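Local atomic coordinates of Glyco_hydro_cc domain-containing protein (Blastomyces gilchristii, PDB entry 6UB0), a protein that probably hydrolyses curdlan, a beta-1,3-glucan, as an exo-acting family GH128 glucanase, here holding laminaribiose in its glycan pocket. Residues R5-N10 and K225-I230; D58-I63 and N98-R103; S108-N113 and F138-W143. All coordinates share one frame; numbering follows the deposited sequence.

Contact 1: residues R5-N10 and K225-I230. With BGC (beta-D-glucopyranose), chain B.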
loop_
_atom_site.group_PDB
_atom_site.type_symbol
_atom_site.label_atom_id
_atom_site.label_comp_id
_atom_site.label_asym_id
_atom_site.label_seq_id
_atom_site.Cartn_x
_atom_site.Cartn_y
_atom_site.Cartn_z
ATOM N N ARG A 5 -8.895 -6.415 -2.308
ATOM C CA ARG A 5 -9.293 -5.084 -1.784
ATOM C C ARG A 5 -8.988 -4.914 -0.288
ATOM O O ARG A 5 -9.463 -5.786 0.510
ATOM C CB ARG A 5 -10.800 -4.957 -1.980
ATOM C CG ARG A 5 -11.274 -3.520 -1.862
ATOM C CD ARG A 5 -12.637 -3.243 -2.506
ATOM N NE ARG A 5 -12.727 -3.619 -3.915
ATOM C CZ ARG A 5 -13.867 -3.631 -4.639
ATOM N NH1 ARG A 5 -15.002 -3.260 -4.077
ATOM N NH2 ARG A 5 -13.875 -4.041 -5.895
ATOM N N GLY A 6 -8.375 -3.778 0.089
ATOM C CA GLY A 6 -7.845 -3.467 1.425
ATOM C C GLY A 6 -8.560 -2.322 2.133
ATOM O O GLY A 6 -9.098 -1.420 1.444
ATOM N N LEU A 7 -8.401 -2.285 3.455
ATOM C CA LEU A 7 -8.933 -1.210 4.334
ATOM C C LEU A 7 -7.730 -0.482 4.942
ATOM O O LEU A 7 -7.156 -0.978 5.911
ATOM C CB LEU A 7 -9.843 -1.857 5.374
ATOM C CG LEU A 7 -11.156 -2.434 4.808
ATOM C CD1 LEU A 7 -11.893 -3.174 5.913
ATOM C CD2 LEU A 7 -12.031 -1.350 4.200
ATOM N N ALA A 8 -7.414 0.711 4.412
ATOM C CA ALA A 8 -6.335 1.603 4.875
ATOM C C ALA A 8 -6.930 2.578 5.927
ATOM O O ALA A 8 -7.797 3.352 5.594
ATOM C CB ALA A 8 -5.789 2.327 3.680
ATOM N N TYR A 9 -6.533 2.493 7.196
ATOM C CA TYR A 9 -7.233 3.240 8.271
ATOM C C TYR A 9 -6.287 3.880 9.272
ATOM O O TYR A 9 -5.118 3.561 9.338
ATOM C CB TYR A 9 -8.102 2.303 9.112
ATOM C CG TYR A 9 -7.388 1.262 9.916
ATOM C CD1 TYR A 9 -6.920 0.075 9.349
ATOM C CD2 TYR A 9 -7.109 1.465 11.261
ATOM C CE1 TYR A 9 -6.322 -0.901 10.116
ATOM C CE2 TYR A 9 -6.484 0.503 12.021
ATOM C CZ TYR A 9 -6.053 -0.665 11.446
ATOM O OH TYR A 9 -5.465 -1.580 12.250
ATOM N N ASN A 10 -6.832 4.812 10.025
ATOM C CA ASN A 10 -6.211 5.339 11.260
ATOM C C ASN A 10 -7.042 4.883 12.476
ATOM O O ASN A 10 -6.472 4.282 13.433
ATOM C CB ASN A 10 -6.052 6.856 11.156
ATOM C CG ASN A 10 -4.964 7.337 10.212
ATOM O OD1 ASN A 10 -4.924 8.526 9.916
ATOM N ND2 ASN A 10 -4.060 6.473 9.767
ATOM N N LYS A 225 -19.788 3.413 0.323
ATOM C CA LYS A 225 -20.689 2.371 -0.240
ATOM C C LYS A 225 -20.152 1.813 -1.552
ATOM O O LYS A 225 -20.229 0.598 -1.751
ATOM C CB LYS A 225 -22.062 2.947 -0.573
ATOM C CG LYS A 225 -23.003 3.150 0.598
ATOM C CD LYS A 225 -24.202 4.004 0.198
ATOM C CE LYS A 225 -25.314 4.009 1.226
ATOM N NZ LYS A 225 -26.637 4.280 0.606
ATOM N N ALA A 226 -19.687 2.674 -2.450
ATOM C CA ALA A 226 -19.134 2.264 -3.757
ATOM C C ALA A 226 -17.926 1.340 -3.536
ATOM O O ALA A 226 -17.780 0.312 -4.256
ATOM C CB ALA A 226 -18.736 3.480 -4.548
ATOM N N TYR A 227 -17.009 1.742 -2.651
ATOM C CA TYR A 227 -15.776 0.975 -2.397
ATOM C C TYR A 227 -16.180 -0.396 -1.833
ATOM O O TYR A 227 -15.538 -1.378 -2.181
ATOM C CB TYR A 227 -14.843 1.725 -1.451
ATOM C CG TYR A 227 -13.503 1.064 -1.253
ATOM C CD1 TYR A 227 -12.695 0.778 -2.333
ATOM C CD2 TYR A 227 -12.970 0.893 0.008
ATOM C CE1 TYR A 227 -11.452 0.193 -2.182
ATOM C CE2 TYR A 227 -11.711 0.337 0.183
ATOM C CZ TYR A 227 -10.923 0.026 -0.913
ATOM O OH TYR A 227 -9.690 -0.565 -0.786
ATOM N N LYS A 228 -17.288 -0.467 -1.097
ATOM C CA LYS A 228 -17.777 -1.702 -0.400
ATOM C C LYS A 228 -18.459 -2.690 -1.351
ATOM O O LYS A 228 -18.452 -3.887 -0.996
ATOM C CB LYS A 228 -18.771 -1.316 0.698
ATOM C CG LYS A 228 -19.158 -2.433 1.656
ATOM C CD LYS A 228 -19.894 -1.871 2.836
ATOM C CE LYS A 228 -20.086 -2.845 3.967
ATOM N NZ LYS A 228 -21.078 -2.286 4.912
ATOM N N THR A 229 -19.059 -2.220 -2.463
ATOM C CA THR A 229 -20.042 -2.976 -3.284
ATOM C C THR A 229 -19.546 -3.210 -4.713
ATOM O O THR A 229 -20.073 -4.098 -5.333
ATOM C CB THR A 229 -21.386 -2.246 -3.407
ATOM O OG1 THR A 229 -21.138 -1.061 -4.153
ATOM C CG2 THR A 229 -22.038 -1.882 -2.093
ATOM N N ILE A 230 -18.603 -2.425 -5.241
ATOM C CA ILE A 230 -18.331 -2.470 -6.696
ATOM C C ILE A 230 -17.564 -3.762 -6.989
ATOM O O ILE A 230 -16.764 -4.313 -6.202
ATOM C CB ILE A 230 -17.615 -1.202 -7.166
ATOM C CG1 ILE A 230 -18.586 -0.022 -7.180
ATOM C CG2 ILE A 230 -16.957 -1.448 -8.504
ATOM C CD1 ILE A 230 -17.942 1.307 -7.399
ATOM O OXT ILE A 230 -17.772 -4.287 -8.081
HETATM C C2 BGC B . 0.890 9.422 6.850
HETATM C C3 BGC B . 0.399 8.418 7.852
HETATM C C4 BGC B . -1.091 8.644 7.985
HETATM C C5 BGC B . -1.771 8.558 6.602
HETATM C C6 BGC B . -3.271 8.853 6.463
HETATM C C1 BGC B . 0.153 9.365 5.541
HETATM O O2 BGC B . 2.263 9.078 6.629
HETATM O O3 BGC B . 1.142 8.435 9.108
HETATM O O4 BGC B . -1.487 7.648 8.928
HETATM O O5 BGC B . -1.264 9.530 5.681
HETATM O O6 BGC B . -3.523 10.112 7.146
#
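One face of the Y227 ring carries the aliphatic part of R5, whose CD sits over it as a CH-pi contact 4.1 Å from the ring centroid. At the edge of the same ring, in its plane, G6 O receives the phenol: Y227 OH donates to G6 O at a very short 2.5 Å, and S208 N is also bonded to this hydroxyl. L7 CD2 adds only a loose apolar touch at 4.4 Å from Y227 CE2. The R5 guanidinium, turned just 21° from the ring plane, has its polar partners along its edge. Two of its nitrogens grip, end-on, one oxygen of the C-terminal carboxylate, with NH1 3.0 Å and NH2 2.9 Å from I230 O, both coming from the same face of the carboxylate plane. R5 NH1 also reaches Y227 O, at 2.7 Å. In the TIM-barrel fold of the family, this ties the first strand, 5-8, to the C-terminal helix 222-229, so the two ends of the chain meet here. CG of R5 stands anti to the backbone N (chi1 -164°), which lays it beside the Y227 hydroxyl. NH2 has a second partner in a salt bridge to D198, and NE bonds Y206 OH, so the cation is held from several directions. Past the strand, N10 belongs to the glycan pocket: its ND2 donates to O4 of the beta-D-glucopyranose at 3.0 Å, and Q81 and W47 bond the same sugar.

Contact 2: residues D58-I63 and N98-R103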
loop_
_atom_site.group_PDB
_atom_site.type_symbol
_atom_site.label_atom_id
_atom_site.label_comp_id
_atom_site.label_asym_id
_atom_site.label_seq_id
_atom_site.Cartn_x
_atom_site.Cartn_y
_atom_site.Cartn_z
ATOM N N ASP A 58 8.100 -5.481 16.566
ATOM C CA ASP A 58 6.791 -5.281 15.890
ATOM C C ASP A 58 6.591 -6.388 14.853
ATOM O O ASP A 58 5.529 -7.016 14.887
ATOM C CB ASP A 58 6.703 -3.883 15.282
ATOM C CG ASP A 58 6.847 -2.729 16.265
ATOM O OD1 ASP A 58 6.256 -2.792 17.355
ATOM O OD2 ASP A 58 7.489 -1.724 15.871
ATOM N N ALA A 59 7.596 -6.665 14.004
ATOM C CA ALA A 59 7.539 -7.775 13.019
ATOM C C ALA A 59 7.256 -9.102 13.769
ATOM O O ALA A 59 6.481 -9.974 13.271
ATOM C CB ALA A 59 8.815 -7.820 12.203
ATOM N N GLU A 60 7.840 -9.268 14.962
ATOM C CA GLU A 60 7.652 -10.515 15.753
ATOM C C GLU A 60 6.170 -10.702 16.118
ATOM O O GLU A 60 5.685 -11.797 15.845
ATOM C CB GLU A 60 8.540 -10.529 17.004
ATOM C CG GLU A 60 9.953 -11.180 16.896
ATOM C CD GLU A 60 10.332 -12.356 15.906
ATOM O OE1 GLU A 60 9.505 -13.265 15.745
ATOM O OE2 GLU A 60 11.506 -12.416 15.419
ATOM N N ALA A 61 5.494 -9.721 16.748
ATOM C CA ALA A 61 4.076 -9.821 17.198
ATOM C C ALA A 61 3.172 -10.199 16.021
ATOM O O ALA A 61 2.255 -11.063 16.203
ATOM C CB ALA A 61 3.622 -8.518 17.821
ATOM N N GLY A 62 3.421 -9.550 14.879
ATOM C CA GLY A 62 2.557 -9.591 13.687
ATOM C C GLY A 62 2.642 -10.939 13.008
ATOM O O GLY A 62 1.566 -11.495 12.668
ATOM N N ILE A 63 3.874 -11.415 12.790
ATOM C CA ILE A 63 4.141 -12.794 12.286
ATOM C C ILE A 63 3.493 -13.746 13.292
ATOM O O ILE A 63 2.732 -14.599 12.841
ATOM C CB ILE A 63 5.641 -13.062 12.093
ATOM C CG1 ILE A 63 6.186 -12.285 10.898
ATOM C CG2 ILE A 63 5.927 -14.554 11.949
ATOM C CD1 ILE A 63 7.674 -12.067 10.943
ATOM N N ASN A 98 14.761 -7.754 5.037
ATOM C CA ASN A 98 15.290 -9.046 4.492
ATOM C C ASN A 98 15.266 -10.179 5.519
ATOM O O ASN A 98 15.143 -11.328 5.135
ATOM C CB ASN A 98 16.745 -8.950 4.018
ATOM C CG ASN A 98 16.868 -8.577 2.558
ATOM O OD1 ASN A 98 15.960 -7.980 1.999
ATOM N ND2 ASN A 98 17.986 -8.901 1.928
ATOM N N PRO A 99 15.594 -9.911 6.802
ATOM C CA PRO A 99 15.547 -10.911 7.872
ATOM C C PRO A 99 14.252 -11.705 8.067
ATOM O O PRO A 99 14.338 -12.751 8.580
ATOM C CB PRO A 99 15.719 -10.102 9.169
ATOM C CG PRO A 99 16.002 -8.658 8.735
ATOM C CD PRO A 99 16.310 -8.707 7.254
ATOM N N TYR A 100 13.104 -11.133 7.720
ATOM C CA TYR A 100 11.768 -11.768 7.848
ATOM C C TYR A 100 11.341 -12.431 6.541
ATOM O O TYR A 100 10.192 -12.816 6.430
ATOM C CB TYR A 100 10.759 -10.718 8.310
ATOM C CG TYR A 100 11.204 -10.098 9.597
ATOM C CD1 TYR A 100 10.992 -10.757 10.783
ATOM C CD2 TYR A 100 11.932 -8.911 9.610
ATOM C CE1 TYR A 100 11.421 -10.229 11.979
ATOM C CE2 TYR A 100 12.424 -8.401 10.795
ATOM C CZ TYR A 100 12.170 -9.074 11.975
ATOM O OH TYR A 100 12.600 -8.597 13.169
ATOM N N ALA A 101 12.242 -12.548 5.579
ATOM C CA ALA A 101 11.944 -13.089 4.233
ATOM C C ALA A 101 11.376 -14.507 4.332
ATOM O O ALA A 101 10.508 -14.838 3.513
ATOM C CB ALA A 101 13.181 -13.084 3.385
ATOM N N ALA A 102 11.862 -15.304 5.279
ATOM C CA ALA A 102 11.494 -16.733 5.402
ATOM C C ALA A 102 10.061 -16.843 5.952
ATOM O O ALA A 102 9.353 -17.789 5.587
ATOM C CB ALA A 102 12.518 -17.467 6.243
ATOM N N ARG A 103 9.613 -15.845 6.718
ATOM C CA ARG A 103 8.352 -15.917 7.494
ATOM C C ARG A 103 7.277 -14.979 6.928
ATOM O O ARG A 103 6.128 -15.082 7.313
ATOM C CB ARG A 103 8.698 -15.712 8.970
ATOM C CG ARG A 103 9.325 -16.966 9.572
ATOM C CD ARG A 103 10.031 -16.839 10.923
ATOM N NE ARG A 103 10.831 -15.632 11.153
ATOM C CZ ARG A 103 10.733 -14.851 12.227
ATOM N NH1 ARG A 103 9.840 -15.123 13.167
ATOM N NH2 ARG A 103 11.481 -13.751 12.313
#
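A59 and Y100 meet methyl against ring: A59 CB lies over one face of the Y100 ring, offset toward the rim and 3.6 Å from the centroid. I63 crosses Y100 at about a right angle, and its CD1 comes within 3.6 Å of Y100 CD1, oblique to the ring. The same I63 also runs across R103 at about a right angle; CD1 lies more loosely over one face of the guanidinium near its rim, while I63 CG2 comes nearest to it, 4.1 Å from R103 NH1. A59 and I63 point from helix 52-64 toward the loop that follows helix 86-96 and leads into strand 105-111, and E60, its chain bent at chi2 (-29°), brings its carboxylate round to the same loop. The contact joins the outer helical layer of the TIM barrel to that connection, well away from the glycan. Above the apolar patch E60 reaches over to R103, their chains crossing obliquely and their carboxylate and guanidinium planes 27° apart. R103 NH1 donates to E60 OE1 at 3.2 Å in an almost straight bond, 177° at the hydrogen, meeting the syn side of that oxygen. The companion bond, R103 NH2 to E60 OE2, is weak at 3.4 Å. Both ends of this salt bridge belong to exposed residues, so solvent would probably screen the charges. On the loop itself, R103 N bonds back to Y100 O at 3.1 Å, linking the two residues that face the helix.

Contact 3: residues S108-N113 and F138-W143; sequences SPAVSN and FLAVHW
Two neighbouring parallel strands of the barrel, 105-111 and 138-146, run side by side here as the first and last elements of a beta-alpha-beta unit whose helix is 119-130. Their segment axes are nearly parallel and approach to 4.4 Å. S108 N donates to F138 O at 2.8 Å, after which a side chain takes over: A140 N points at S108 OG, 3.0 Å away and nearly straight at 167°. OG stands between the backbone N and the carbonyl carbon of its own residue (chi1 84°), on the side of the neighbouring strand. Further along, V111 N makes a weak bond to A140 O, an oxygen that A110 CA also approaches at 3.1 Å as a CA-H...O contact. H142 N then bonds V111 O at 2.9 Å. The alternation typical of a beta strand puts the methyls of A110 and A140 together on the barrel interior, CB to CB 3.6 Å, while V111 and V141 turn outward to the helices, both touching Y156 of helix 150-166. On the inner side A110 CB also abuts H142, 3.5 Å from its NE2 and oblique to the imidazole. H142 is part of the glycan pocket and touches the bound alpha-D-glucopyranose; its ND1 bonds E75 OE2, another pocket residue, which would help hold the turn of the ring. Just past the end of strand 105-111, the N113 amide leans over W143, its ND2 3.3 Å from W143 CD1 with the two planes 49° apart. N113 OD1 accepts from H144 N, and W143 NE1 bonds D152.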
loop_
_atom_site.group_PDB
_atom_site.type_symbol
_atom_site.label_atom_id
_atom_site.label_comp_id
_atom_site.label_asym_id
_atom_site.label_seq_id
_atom_site.Cartn_x
_atom_site.Cartn_y
_atom_site.Cartn_z
ATOM N N SER A 108 8.002 -3.589 -0.998
ATOM C CA SER A 108 8.976 -2.487 -1.136
ATOM C C SER A 108 8.516 -1.235 -0.378
ATOM O O SER A 108 7.350 -1.078 -0.004
ATOM C CB SER A 108 9.144 -2.144 -2.571
ATOM O OG SER A 108 8.121 -1.259 -2.930
ATOM N N PRO A 109 9.420 -0.270 -0.167
ATOM C CA PRO A 109 8.971 1.074 0.208
ATOM C C PRO A 109 7.956 1.474 -0.868
ATOM O O PRO A 109 8.074 1.119 -2.058
ATOM C CB PRO A 109 10.254 1.902 0.182
ATOM C CG PRO A 109 11.349 0.860 0.301
ATOM C CD PRO A 109 10.849 -0.276 -0.550
ATOM N N ALA A 110 6.964 2.257 -0.452
ATOM C CA ALA A 110 5.830 2.681 -1.293
ATOM C C ALA A 110 6.107 4.093 -1.832
ATOM O O ALA A 110 6.289 4.989 -1.005
ATOM C CB ALA A 110 4.541 2.725 -0.502
ATOM N N VAL A 111 6.292 4.230 -3.128
ATOM C CA VAL A 111 6.574 5.576 -3.703
ATOM C C VAL A 111 5.281 6.297 -4.073
ATOM O O VAL A 111 4.324 5.674 -4.471
ATOM C CB VAL A 111 7.579 5.498 -4.851
ATOM C CG1 VAL A 111 8.914 5.104 -4.255
ATOM C CG2 VAL A 111 7.149 4.536 -5.940
ATOM N N SER A 112 5.395 7.629 -4.187
ATOM C CA SER A 112 4.352 8.518 -4.745
ATOM C C SER A 112 4.271 8.331 -6.263
ATOM O O SER A 112 5.015 7.510 -6.823
ATOM C CB SER A 112 4.559 9.979 -4.342
ATOM O OG SER A 112 5.598 10.612 -5.091
ATOM N N ASN A 113 3.350 9.036 -6.886
ATOM C CA ASN A 113 3.196 9.071 -8.361
ATOM C C ASN A 113 3.886 10.319 -8.922
ATOM O O ASN A 113 3.560 10.645 -10.072
ATOM C CB ASN A 113 1.738 8.967 -8.797
ATOM C CG ASN A 113 0.886 10.157 -8.433
ATOM O OD1 ASN A 113 0.569 10.396 -7.268
ATOM N ND2 ASN A 113 0.431 10.878 -9.460
ATOM N N PHE A 138 6.950 -7.945 -3.417
ATOM C CA PHE A 138 5.984 -7.062 -4.137
ATOM C C PHE A 138 6.380 -5.597 -3.956
ATOM O O PHE A 138 6.986 -5.287 -2.946
ATOM C CB PHE A 138 4.559 -7.377 -3.664
ATOM C CG PHE A 138 4.279 -7.035 -2.224
ATOM C CD1 PHE A 138 3.819 -5.775 -1.868
ATOM C CD2 PHE A 138 4.442 -7.979 -1.224
ATOM C CE1 PHE A 138 3.562 -5.465 -0.542
ATOM C CE2 PHE A 138 4.205 -7.670 0.110
ATOM C CZ PHE A 138 3.748 -6.416 0.451
ATOM N N LEU A 139 6.190 -4.781 -4.987
ATOM C CA LEU A 139 6.336 -3.302 -4.921
ATOM C C LEU A 139 5.066 -2.727 -4.303
ATOM O O LEU A 139 4.011 -3.180 -4.639
ATOM C CB LEU A 139 6.512 -2.678 -6.311
ATOM C CG LEU A 139 7.686 -3.172 -7.158
ATOM C CD1 LEU A 139 7.911 -2.248 -8.355
ATOM C CD2 LEU A 139 8.966 -3.236 -6.333
ATOM N N ALA A 140 5.222 -1.685 -3.494
ATOM C CA ALA A 140 4.101 -0.873 -2.995
ATOM C C ALA A 140 4.197 0.454 -3.752
ATOM O O ALA A 140 5.303 1.032 -3.836
ATOM C CB ALA A 140 4.191 -0.696 -1.500
ATOM N N VAL A 141 3.093 0.924 -4.316
ATOM C CA VAL A 141 3.023 2.264 -4.976
ATOM C C VAL A 141 1.744 3.020 -4.582
ATOM O O VAL A 141 0.746 2.409 -4.134
ATOM C CB VAL A 141 3.051 2.099 -6.509
ATOM C CG1 VAL A 141 4.322 1.346 -6.963
ATOM C CG2 VAL A 141 1.755 1.466 -6.993
ATOM N N HIS A 142 1.749 4.320 -4.799
ATOM C CA HIS A 142 0.624 5.218 -4.476
ATOM C C HIS A 142 0.260 6.092 -5.671
ATOM O O HIS A 142 1.220 6.572 -6.268
ATOM C CB HIS A 142 1.026 6.208 -3.436
ATOM C CG HIS A 142 1.295 5.656 -2.101
ATOM N ND1 HIS A 142 1.793 6.426 -1.134
ATOM C CD2 HIS A 142 1.144 4.412 -1.595
ATOM C CE1 HIS A 142 1.885 5.735 -0.019
ATOM N NE2 HIS A 142 1.511 4.471 -0.266
ATOM N N TRP A 143 -1.030 6.395 -5.930
ATOM C CA TRP A 143 -1.432 7.358 -6.974
ATOM C C TRP A 143 -2.545 8.274 -6.433
ATOM O O TRP A 143 -3.566 7.724 -5.970
ATOM C CB TRP A 143 -1.833 6.629 -8.258
ATOM C CG TRP A 143 -2.119 7.601 -9.352
ATOM C CD1 TRP A 143 -1.225 8.154 -10.222
ATOM C CD2 TRP A 143 -3.374 8.241 -9.601
ATOM N NE1 TRP A 143 -1.868 9.030 -11.065
ATOM C CE2 TRP A 143 -3.187 9.110 -10.700
ATOM C CE3 TRP A 143 -4.637 8.141 -9.024
ATOM C CZ2 TRP A 143 -4.238 9.846 -11.230
ATOM C CZ3 TRP A 143 -5.679 8.867 -9.557
ATOM C CH2 TRP A 143 -5.478 9.724 -10.643
#

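All three contacts belong to one TIM-barrel domain. Contact 1 closes the whole chain, bringing strand 5-8 against the last helix, 222-229, and the other two are nested inside that loop: contact 2 comes first, then contact 3. Their centres lie about 26 Å (1 and 2), 19 Å (1 and 3) and 20 Å (2 and 3) apart, and none touches another. Contacts 2 and 3 are linked through strand 105-111, which the loop of 98-103 enters and which then pairs with 138-146. Contact 3 is the most central; contact 2 lies on the periphery. N10, just past strand 5-8, and H142, on strand 138-146, bring contacts 1 and 3 to the same glycan pocket.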